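Tubulin-like protein CetZ (Methanosaeta thermophila, PDB 3ZID) binds GTP as a GTPase of the tubulin/FtsZ superfamily and is thought to take part in the control of archaeal cell shape. Local coordinates at residues L2-L7 / S41-I46; I140-F145 / V174-L179; V276-R281 / E313-S318. All coordinates share one frame; numbering follows the deposited sequence.

Interaction 1 of 3, residues L2-L7 / S41-I46; sequences LNVLML and SRVETI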
loop_
_atom_site.group_PDB
_atom_site.type_symbol
_atom_site.label_atom_id
_atom_site.label_comp_id
_atom_site.label_asym_id
_atom_site.label_seq_id
_atom_site.Cartn_x
_atom_site.Cartn_y
_atom_site.Cartn_z
ATOM N N LEU A 2 -14.292 -17.473 1.125
ATOM C CA LEU A 2 -13.627 -16.350 1.753
ATOM C C LEU A 2 -14.440 -15.096 1.482
ATOM O O LEU A 2 -14.727 -14.794 0.333
ATOM C CB LEU A 2 -12.216 -16.214 1.184
ATOM C CG LEU A 2 -11.241 -15.334 1.967
ATOM C CD1 LEU A 2 -11.188 -15.759 3.426
ATOM C CD2 LEU A 2 -9.858 -15.383 1.329
ATOM N N ASN A 3 -14.861 -14.395 2.528
ATOM C CA ASN A 3 -15.507 -13.098 2.348
ATOM C C ASN A 3 -14.476 -11.984 2.398
ATOM O O ASN A 3 -13.888 -11.717 3.446
ATOM C CB ASN A 3 -16.564 -12.860 3.423
ATOM C CG ASN A 3 -17.710 -13.841 3.331
ATOM O OD1 ASN A 3 -18.603 -13.692 2.498
ATOM N ND2 ASN A 3 -17.685 -14.859 4.184
ATOM N N VAL A 4 -14.275 -11.324 1.265
ATOM C CA VAL A 4 -13.238 -10.317 1.158
ATOM C C VAL A 4 -13.856 -8.960 0.903
ATOM O O VAL A 4 -14.719 -8.807 0.039
ATOM C CB VAL A 4 -12.245 -10.643 0.015
ATOM C CG1 VAL A 4 -11.079 -9.628 -0.008
ATOM C CG2 VAL A 4 -11.724 -12.068 0.157
ATOM N N LEU A 5 -13.403 -7.968 1.650
ATOM C CA LEU A 5 -13.819 -6.599 1.402
ATOM C C LEU A 5 -12.605 -5.817 0.945
ATOM O O LEU A 5 -11.546 -5.874 1.579
ATOM C CB LEU A 5 -14.406 -5.982 2.681
ATOM C CG LEU A 5 -14.802 -4.502 2.600
ATOM C CD1 LEU A 5 -15.901 -4.291 1.567
ATOM C CD2 LEU A 5 -15.256 -3.979 3.966
ATOM N N MET A 6 -12.732 -5.098 -0.164
ATOM C CA MET A 6 -11.659 -4.193 -0.590
ATOM C C MET A 6 -12.159 -2.761 -0.634
ATOM O O MET A 6 -13.180 -2.484 -1.267
ATOM C CB MET A 6 -11.086 -4.614 -1.926
ATOM C CG MET A 6 -10.611 -6.066 -1.887
ATOM S SD MET A 6 -9.824 -6.595 -3.402
ATOM C CE MET A 6 -8.208 -5.855 -3.237
ATOM N N LEU A 7 -11.462 -1.881 0.083
ATOM C CA LEU A 7 -11.835 -0.469 0.228
ATOM C C LEU A 7 -10.749 0.402 -0.372
ATOM O O LEU A 7 -9.624 0.418 0.134
ATOM C CB LEU A 7 -11.945 -0.122 1.709
ATOM C CG LEU A 7 -12.947 -0.960 2.484
ATOM C CD1 LEU A 7 -12.927 -0.606 3.964
ATOM C CD2 LEU A 7 -14.326 -0.743 1.895
ATOM N N SER A 41 -15.481 -17.489 -3.456
ATOM C CA SER A 41 -15.296 -16.431 -2.469
ATOM C C SER A 41 -15.964 -15.132 -2.914
ATOM O O SER A 41 -15.953 -14.778 -4.089
ATOM C CB SER A 41 -13.810 -16.179 -2.197
ATOM O OG SER A 41 -13.157 -15.609 -3.316
ATOM N N ARG A 42 -16.536 -14.416 -1.960
ATOM C CA ARG A 42 -17.268 -13.201 -2.257
ATOM C C ARG A 42 -16.316 -12.017 -2.081
ATOM O O ARG A 42 -15.788 -11.814 -0.991
ATOM C CB ARG A 42 -18.457 -13.114 -1.304
ATOM C CG ARG A 42 -19.469 -12.038 -1.609
ATOM C CD ARG A 42 -20.643 -12.202 -0.675
ATOM N NE ARG A 42 -20.299 -11.909 0.716
ATOM C CZ ARG A 42 -20.477 -10.721 1.290
ATOM N NH1 ARG A 42 -21.022 -9.735 0.595
ATOM N NH2 ARG A 42 -20.143 -10.525 2.564
ATOM N N VAL A 43 -16.078 -11.257 -3.153
ATOM C CA VAL A 43 -15.229 -10.060 -3.082
ATOM C C VAL A 43 -16.009 -8.769 -3.303
ATOM O O VAL A 43 -16.439 -8.486 -4.419
ATOM C CB VAL A 43 -14.070 -10.091 -4.117
ATOM C CG1 VAL A 43 -13.145 -8.904 -3.915
ATOM C CG2 VAL A 43 -13.276 -11.386 -4.010
ATOM N N GLU A 44 -16.154 -7.969 -2.251
ATOM C CA GLU A 44 -16.833 -6.683 -2.353
ATOM C C GLU A 44 -15.828 -5.545 -2.450
ATOM O O GLU A 44 -14.773 -5.566 -1.820
ATOM C CB GLU A 44 -17.746 -6.463 -1.145
ATOM C CG GLU A 44 -18.820 -7.530 -0.989
ATOM C CD GLU A 44 -20.049 -7.268 -1.836
ATOM O OE1 GLU A 44 -20.059 -6.289 -2.603
ATOM O OE2 GLU A 44 -21.004 -8.062 -1.753
ATOM N N THR A 45 -16.154 -4.557 -3.266
ATOM C CA THR A 45 -15.272 -3.439 -3.466
ATOM C C THR A 45 -16.045 -2.158 -3.268
ATOM O O THR A 45 -17.141 -2.005 -3.802
ATOM C CB THR A 45 -14.666 -3.456 -4.878
ATOM O OG1 THR A 45 -15.706 -3.323 -5.852
ATOM C CG2 THR A 45 -13.916 -4.757 -5.117
ATOM N N ILE A 46 -15.480 -1.244 -2.486
ATOM C CA ILE A 46 -16.049 0.090 -2.356
ATOM C C ILE A 46 -14.959 1.112 -2.550
ATOM O O ILE A 46 -13.941 1.062 -1.877
ATOM C CB ILE A 46 -16.696 0.330 -0.993
ATOM C CG1 ILE A 46 -17.699 -0.775 -0.682
ATOM C CG2 ILE A 46 -17.419 1.692 -0.976
ATOM C CD1 ILE A 46 -18.230 -0.682 0.721
#
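Asn3 and Arg42 are paired neighbours on two parallel strands, and their polar ends cross obliquely on one face of the sheet. Asn3 sets off with CG anti to the carbonyl carbon (chi1 -65°), and its OD1 reaches over to the edge of the guanidinium. Arg42 leaves its backbone with CG anti to N, then bends at chi3 (68°), so that NE donates to Asn3 OD1 across 3.0 Å. That bond lies close to the guanidinium plane and also in the plane of the Asn3 carbonyl, although the two flat groups are turned 59° apart. Arg42 NH1 makes a salt bridge of 2.9 Å to OE2 of Glu44 on the same strand. Arg100 ties in both residues, its guanidinium pairing with Glu44 and its carbonyl O accepting from Arg42 NH1.

Further along, this face turns apolar. Leu5 CD1 comes obliquely against CB of Glu44, while Leu7 and Ile46 run side by side, Leu7 CD2 resting 3.9 Å from Ile46 CB; Ile97 of helix 79-98 packs on Leu5, Leu7 and Ile46. On the opposite face Met6 crosses Val43, its SD 4.1 Å from Val43 CG1, and Leu201 and Ile205 of helix 186-210 pack on the Met6 side chain. Between the two faces runs a regular parallel ladder, with Val4 N on Arg42 O at 2.8 Å and Ile46 N on Met6 O at 2.9 Å.

This pairing closes the first beta-alpha-beta unit of the GTPase domain. Its chemistry is graded along the strands: acceptors from Asn3, Glu44 and Arg100 probably balance Arg42's charge and hold its guanidinium in place, and hydrocarbon packing takes over towards the nucleotide-binding end.

Interaction 2 of 3, residues I140-F145 / V174-L179; sequences IAVLPF and VDNQYL. With GDP (guanosine-5'-diphosphate), chain C.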
loop_
_atom_site.group_PDB
_atom_site.type_symbol
_atom_site.label_atom_id
_atom_site.label_comp_id
_atom_site.label_asym_id
_atom_site.label_seq_id
_atom_site.Cartn_x
_atom_site.Cartn_y
_atom_site.Cartn_z
ATOM N N ILE A 140 -2.956 -1.471 2.403
ATOM C CA ILE A 140 -2.055 -1.361 1.270
ATOM C C ILE A 140 -1.669 0.110 1.205
ATOM O O ILE A 140 -2.485 0.952 0.816
ATOM C CB ILE A 140 -2.758 -1.737 -0.035
ATOM C CG1 ILE A 140 -3.524 -3.053 0.139
ATOM C CG2 ILE A 140 -1.766 -1.823 -1.180
ATOM C CD1 ILE A 140 -2.642 -4.212 0.498
ATOM N N ALA A 141 -0.437 0.414 1.613
ATOM C CA ALA A 141 0.007 1.808 1.769
ATOM C C ALA A 141 0.936 2.267 0.642
ATOM O O ALA A 141 2.069 1.779 0.531
ATOM C CB ALA A 141 0.691 1.972 3.090
ATOM N N VAL A 142 0.469 3.207 -0.182
ATOM C CA VAL A 142 1.269 3.679 -1.311
ATOM C C VAL A 142 2.123 4.908 -0.950
ATOM O O VAL A 142 1.586 5.942 -0.552
ATOM C CB VAL A 142 0.382 4.006 -2.513
ATOM C CG1 VAL A 142 1.218 4.553 -3.643
ATOM C CG2 VAL A 142 -0.424 2.748 -2.950
ATOM N N LEU A 143 3.444 4.775 -1.075
ATOM C CA LEU A 143 4.397 5.833 -0.692
ATOM C C LEU A 143 4.621 6.827 -1.808
ATOM O O LEU A 143 4.524 6.454 -2.978
ATOM C CB LEU A 143 5.751 5.217 -0.321
ATOM C CG LEU A 143 5.665 4.053 0.652
ATOM C CD1 LEU A 143 7.036 3.462 0.887
ATOM C CD2 LEU A 143 5.026 4.510 1.951
ATOM N N PRO A 144 4.965 8.085 -1.463
ATOM C CA PRO A 144 5.099 9.148 -2.464
ATOM C C PRO A 144 6.315 8.989 -3.367
ATOM O O PRO A 144 7.222 8.228 -3.052
ATOM C CB PRO A 144 5.239 10.426 -1.612
ATOM C CG PRO A 144 5.837 9.956 -0.339
ATOM C CD PRO A 144 5.240 8.583 -0.102
ATOM N N PHE A 145 6.299 9.665 -4.514
ATOM C CA PHE A 145 7.517 9.867 -5.304
ATOM C C PHE A 145 8.508 10.670 -4.465
ATOM O O PHE A 145 8.099 11.523 -3.703
ATOM C CB PHE A 145 7.218 10.641 -6.576
ATOM C CG PHE A 145 6.326 9.927 -7.524
ATOM C CD1 PHE A 145 6.744 8.766 -8.147
ATOM C CD2 PHE A 145 5.061 10.435 -7.816
ATOM C CE1 PHE A 145 5.922 8.107 -9.037
ATOM C CE2 PHE A 145 4.236 9.795 -8.709
ATOM C CZ PHE A 145 4.667 8.619 -9.325
ATOM N N VAL A 174 3.787 -0.073 -0.917
ATOM C CA VAL A 174 3.924 0.130 -2.352
ATOM C C VAL A 174 4.732 1.424 -2.543
ATOM O O VAL A 174 4.288 2.514 -2.166
ATOM C CB VAL A 174 2.540 0.270 -3.033
ATOM C CG1 VAL A 174 2.673 0.368 -4.564
ATOM C CG2 VAL A 174 1.624 -0.898 -2.636
ATOM N N ASP A 175 5.922 1.302 -3.112
ATOM C CA ASP A 175 6.809 2.456 -3.251
ATOM C C ASP A 175 6.721 3.068 -4.646
ATOM O O ASP A 175 7.315 2.560 -5.583
ATOM C CB ASP A 175 8.248 2.059 -2.945
ATOM C CG ASP A 175 9.204 3.260 -2.929
ATOM O OD1 ASP A 175 8.742 4.418 -3.068
ATOM O OD2 ASP A 175 10.417 3.044 -2.730
ATOM N N ASN A 176 5.985 4.172 -4.777
ATOM C CA ASN A 176 5.834 4.818 -6.082
ATOM C C ASN A 176 7.187 5.154 -6.709
ATOM O O ASN A 176 7.358 5.059 -7.919
ATOM C CB ASN A 176 4.993 6.100 -5.979
ATOM C CG ASN A 176 3.498 5.860 -6.153
ATOM O OD1 ASN A 176 3.045 4.730 -6.374
ATOM N ND2 ASN A 176 2.714 6.940 -6.038
ATOM N N GLN A 177 8.149 5.540 -5.879
ATOM C CA GLN A 177 9.442 5.974 -6.389
ATOM C C GLN A 177 10.184 4.844 -7.057
ATOM O O GLN A 177 10.621 4.963 -8.199
ATOM C CB GLN A 177 10.297 6.578 -5.265
ATOM C CG GLN A 177 11.609 7.201 -5.742
ATOM C CD GLN A 177 11.399 8.253 -6.821
ATOM O OE1 GLN A 177 10.583 9.165 -6.660
ATOM N NE2 GLN A 177 12.139 8.133 -7.927
ATOM N N TYR A 178 10.298 3.730 -6.352
ATOM C CA TYR A 178 11.004 2.587 -6.890
ATOM C C TYR A 178 10.294 2.067 -8.140
ATOM O O TYR A 178 10.940 1.618 -9.089
ATOM C CB TYR A 178 11.078 1.485 -5.835
ATOM C CG TYR A 178 11.872 0.290 -6.306
ATOM C CD1 TYR A 178 13.248 0.388 -6.500
ATOM C CD2 TYR A 178 11.244 -0.919 -6.616
ATOM C CE1 TYR A 178 13.984 -0.697 -6.940
ATOM C CE2 TYR A 178 11.976 -2.009 -7.073
ATOM C CZ TYR A 178 13.344 -1.890 -7.228
ATOM O OH TYR A 178 14.083 -2.964 -7.682
ATOM N N LEU A 179 8.967 2.181 -8.165
ATOM C CA LEU A 179 8.186 1.602 -9.255
ATOM C C LEU A 179 7.996 2.596 -10.398
ATOM O O LEU A 179 7.571 2.218 -11.491
ATOM C CB LEU A 179 6.830 1.107 -8.746
ATOM C CG LEU A 179 6.880 -0.006 -7.687
ATOM C CD1 LEU A 179 5.477 -0.413 -7.239
ATOM C CD2 LEU A 179 7.638 -1.228 -8.197
HETATM P PB GDP C . -6.206 11.896 -1.654
HETATM O O1B GDP C . -6.151 10.720 -0.694
HETATM O O2B GDP C . -7.294 11.670 -2.686
HETATM O O3B GDP C . -6.489 13.154 -0.851
HETATM O O3A GDP C . -4.773 12.093 -2.346
HETATM P PA GDP C . -4.110 10.999 -3.316
HETATM O O1A GDP C . -4.115 11.471 -4.728
HETATM O O2A GDP C . -4.706 9.616 -3.168
HETATM O "O5'" GDP C . -2.645 10.971 -2.697
HETATM C "C5'" GDP C . -1.569 11.505 -3.453
HETATM C "C4'" GDP C . -0.435 10.489 -3.422
HETATM O "O4'" GDP C . -0.879 9.314 -4.102
HETATM C "C3'" GDP C . 0.735 11.036 -4.192
HETATM O "O3'" GDP C . 1.900 10.412 -3.656
HETATM C "C2'" GDP C . 0.463 10.540 -5.586
HETATM O "O2'" GDP C . 1.689 10.405 -6.295
HETATM C "C1'" GDP C . -0.148 9.178 -5.325
HETATM N N9 GDP C . -1.132 8.734 -6.312
HETATM C C8 GDP C . -2.221 9.401 -6.741
HETATM N N7 GDP C . -2.929 8.640 -7.611
HETATM C C5 GDP C . -2.274 7.467 -7.732
HETATM C C6 GDP C . -2.476 6.214 -8.464
HETATM O O6 GDP C . -3.441 6.087 -9.229
HETATM N N1 GDP C . -1.583 5.240 -8.299
HETATM C C2 GDP C . -0.520 5.364 -7.493
HETATM N N2 GDP C . 0.335 4.323 -7.400
HETATM N N3 GDP C . -0.254 6.481 -6.774
HETATM C C4 GDP C . -1.099 7.532 -6.858
#
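The tight part of this contact is where strand 172-175, an outermost strand of the parallel sheet, pairs with strand 136-143. Leu143 N reaches Val174 O across only 2.6 Å, nearly along the C=O axis, and Val174 N donates to Ala141 O at 2.9 Å, with an N-H...O angle of 167°. Val142 and Val174 lie side by side, Val142 CG2 against Val174 CB at 3.9 Å, and Val197 of helix 186-210 packs on Val174.

Just past the strand, Asn176 opens a short helix, for which Asp175 is the N-cap: its OD1 accepts from Gln177 N, met from above the carboxylate plane. Asn176 CB is pressed to within 3.1 Å of Leu143 O, while Val142 CG1 lies against the Asn176 amide. So packed, the amide reads the guanine of GDP with two bonds: OD1 accepts from GDP N2 at 2.9 Å, and ND2 donates to GDP N3 at 3.1 Å.

The pairing loosens beyond Leu143. Asn176 N still reaches Leu143 O, but over 3.3 Å and less straight, at 147°. Here sit the partly exposed Phe145 and Gln177. Asn176 CB lies over one face of the Phe145 ring, offset toward its rim, with ring and amide planes 31° apart. Gln177 OE1 lies near the ring plane at the edge and is held by Arg146 N, while Phe145 CE2 approaches the ribose O2' of GDP to 3.6 Å. An alanine in place of Phe145 would remove the ring lying against Asn176 and the ribose, and would probably leave the guanine-reading amide less firmly placed.

A beta-alpha-beta crossover whose strand ends, with the loop after one and the helix start after the other, hold the nucleotide is the Rossmann-like arrangement of the tubulin/FtsZ GTPase site.

Interaction 3 of 3, residues V276-R281 / E313-S318; sequences VIQGSR and EPRVLS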
loop_
_atom_site.group_PDB
_atom_site.type_symbol
_atom_site.label_atom_id
_atom_site.label_comp_id
_atom_site.label_asym_id
_atom_site.label_seq_id
_atom_site.Cartn_x
_atom_site.Cartn_y
_atom_site.Cartn_z
ATOM N N VAL A 276 4.027 -18.465 -2.755
ATOM C CA VAL A 276 2.989 -19.227 -3.430
ATOM C C VAL A 276 3.423 -19.476 -4.860
ATOM O O VAL A 276 3.759 -18.538 -5.575
ATOM C CB VAL A 276 1.623 -18.477 -3.453
ATOM C CG1 VAL A 276 0.541 -19.341 -4.129
ATOM C CG2 VAL A 276 1.202 -18.110 -2.056
ATOM N N ILE A 277 3.457 -20.749 -5.250
ATOM C CA ILE A 277 3.780 -21.150 -6.616
ATOM C C ILE A 277 2.511 -21.617 -7.306
ATOM O O ILE A 277 1.797 -22.489 -6.801
ATOM C CB ILE A 277 4.767 -22.336 -6.665
ATOM C CG1 ILE A 277 5.891 -22.157 -5.653
ATOM C CG2 ILE A 277 5.315 -22.521 -8.095
ATOM C CD1 ILE A 277 6.987 -21.300 -6.169
ATOM N N GLN A 278 2.223 -21.029 -8.454
ATOM C CA GLN A 278 1.018 -21.369 -9.185
ATOM C C GLN A 278 1.355 -21.710 -10.619
ATOM O O GLN A 278 2.114 -20.989 -11.258
ATOM C CB GLN A 278 0.046 -20.192 -9.157
ATOM C CG GLN A 278 -1.256 -20.443 -9.886
ATOM C CD GLN A 278 -2.206 -19.258 -9.766
ATOM O OE1 GLN A 278 -1.921 -18.165 -10.238
ATOM N NE2 GLN A 278 -3.322 -19.472 -9.092
ATOM N N GLY A 279 0.759 -22.775 -11.146
ATOM C CA GLY A 279 0.967 -23.098 -12.545
ATOM C C GLY A 279 0.479 -24.492 -12.894
ATOM O O GLY A 279 -0.035 -25.192 -12.023
ATOM N N SER A 280 0.608 -24.871 -14.167
ATOM C CA SER A 280 0.211 -26.214 -14.605
ATOM C C SER A 280 0.940 -27.261 -13.795
ATOM O O SER A 280 2.098 -27.089 -13.434
ATOM C CB SER A 280 0.474 -26.420 -16.098
ATOM O OG SER A 280 -0.278 -25.505 -16.872
ATOM N N ARG A 281 0.252 -28.359 -13.520
ATOM C CA ARG A 281 0.776 -29.406 -12.659
ATOM C C ARG A 281 2.143 -29.911 -13.174
ATOM O O ARG A 281 3.040 -30.243 -12.395
ATOM C CB ARG A 281 -0.244 -30.559 -12.592
ATOM C CG ARG A 281 0.094 -31.709 -11.661
ATOM C CD ARG A 281 -0.937 -32.845 -11.824
ATOM N NE ARG A 281 -2.304 -32.476 -11.469
ATOM C CZ ARG A 281 -2.805 -32.429 -10.232
ATOM N NH1 ARG A 281 -2.065 -32.733 -9.164
ATOM N NH2 ARG A 281 -4.071 -32.083 -10.064
ATOM N N GLU A 313 1.865 -21.089 -17.472
ATOM C CA GLU A 313 3.279 -21.011 -17.152
ATOM C C GLU A 313 3.368 -20.521 -15.705
ATOM O O GLU A 313 2.573 -19.693 -15.284
ATOM C CB GLU A 313 3.985 -20.052 -18.105
ATOM C CG GLU A 313 3.633 -20.270 -19.579
ATOM C CD GLU A 313 3.962 -21.672 -20.045
ATOM O OE1 GLU A 313 5.085 -22.142 -19.776
ATOM O OE2 GLU A 313 3.099 -22.314 -20.674
ATOM N N PRO A 314 4.298 -21.082 -14.930
ATOM C CA PRO A 314 4.346 -20.791 -13.498
ATOM C C PRO A 314 4.562 -19.316 -13.148
ATOM O O PRO A 314 5.242 -18.590 -13.865
ATOM C CB PRO A 314 5.512 -21.645 -12.996
ATOM C CG PRO A 314 6.280 -22.052 -14.252
ATOM C CD PRO A 314 5.288 -22.099 -15.337
ATOM N N ARG A 315 3.931 -18.894 -12.056
ATOM C CA ARG A 315 4.165 -17.581 -11.492
ATOM C C ARG A 315 4.293 -17.741 -9.978
ATOM O O ARG A 315 3.792 -18.705 -9.370
ATOM C CB ARG A 315 3.053 -16.594 -11.850
ATOM C CG ARG A 315 1.667 -16.971 -11.350
ATOM C CD ARG A 315 0.729 -15.769 -11.523
ATOM N NE ARG A 315 -0.608 -16.052 -11.007
ATOM C CZ ARG A 315 -1.591 -15.157 -10.957
ATOM N NH1 ARG A 315 -1.377 -13.923 -11.388
ATOM N NH2 ARG A 315 -2.788 -15.502 -10.488
ATOM N N VAL A 316 4.994 -16.801 -9.372
ATOM C CA VAL A 316 5.265 -16.865 -7.959
ATOM C C VAL A 316 4.848 -15.558 -7.319
ATOM O O VAL A 316 5.138 -14.471 -7.827
ATOM C CB VAL A 316 6.764 -17.118 -7.676
ATOM C CG1 VAL A 316 7.033 -17.129 -6.171
ATOM C CG2 VAL A 316 7.204 -18.445 -8.295
ATOM N N LEU A 317 4.166 -15.689 -6.198
ATOM C CA LEU A 317 3.884 -14.563 -5.337
ATOM C C LEU A 317 4.637 -14.737 -4.035
ATOM O O LEU A 317 4.592 -15.782 -3.407
ATOM C CB LEU A 317 2.389 -14.458 -5.060
ATOM C CG LEU A 317 2.013 -13.321 -4.094
ATOM C CD1 LEU A 317 1.959 -12.034 -4.837
ATOM C CD2 LEU A 317 0.670 -13.615 -3.458
ATOM N N SER A 318 5.311 -13.685 -3.616
ATOM C CA SER A 318 5.956 -13.695 -2.319
ATOM C C SER A 318 5.333 -12.630 -1.414
ATOM O O SER A 318 5.097 -11.494 -1.828
ATOM C CB SER A 318 7.463 -13.473 -2.484
ATOM O OG SER A 318 7.722 -12.243 -3.149
#
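This is an antiparallel pairing of two inner strands of the second, mixed sheet, the one built after the long helix 186-210, and it lies away from the nucleotide. Val276 and Leu317 form a hydrogen-bonded pair, with Val276 N on Leu317 O at 2.8 Å, and so do Gln278 and Arg315. Between them sits the non-hydrogen-bonded pair of Ile277 and Val316, whose side chains lie alongside each other under helix 246-252, Ile277 CD1 touching Val316 CG2 at 3.6 Å.

The other face carries the polar contact between Gln278 and Arg315. Gln278 runs out extended, with CG anti to N (chi1 -180°). Arg315 starts from the crowded position between N and carbonyl carbon (chi1 61°) and then extends beside it. Amide and guanidinium end up 10° from coplanar, and Gln278 OE1 accepts twice at the guanidinium edge, from Arg315 NE at 2.6 Å and from Arg315 NH2 at 2.8 Å. Phe203 of helix 186-210 makes a cation-pi contact with Arg315, and Tyr236 OH bonds to its NH1.

At the end of the pairing Gly279 passes Pro314 with CA atoms 4.2 Å apart; a side chain there would clash with Pro314 CA and with the preceding carbonyl O.

Two donors on one oxygen fix the rotation of both flat groups, and the positive charge would probably polarise the side-chain carbonyl of the buried Gln278.

How the interactions relate
From the N terminus, interaction 1 comes first: strand 3-9 leads through helix 10-30 to strand 42-49, and their pairing closes that loop. Interaction 2 follows, with helix 150-165 carrying the chain between strands 136-143 and 172-175. Interaction 3 closes the last loop, which takes in helix 286-296 and strand 302-309. The three loops run in series, neither nesting nor crossing. Interactions 1 and 2 belong to the same parallel sheet, their centres 23 Å apart with strand 105-111 between them, whereas interaction 3 joins the two inner strands of the mixed sheet. Helix 186-210 lies between the two sheets, and Met6, Val174 and Leu317, one from each contact, pack on it.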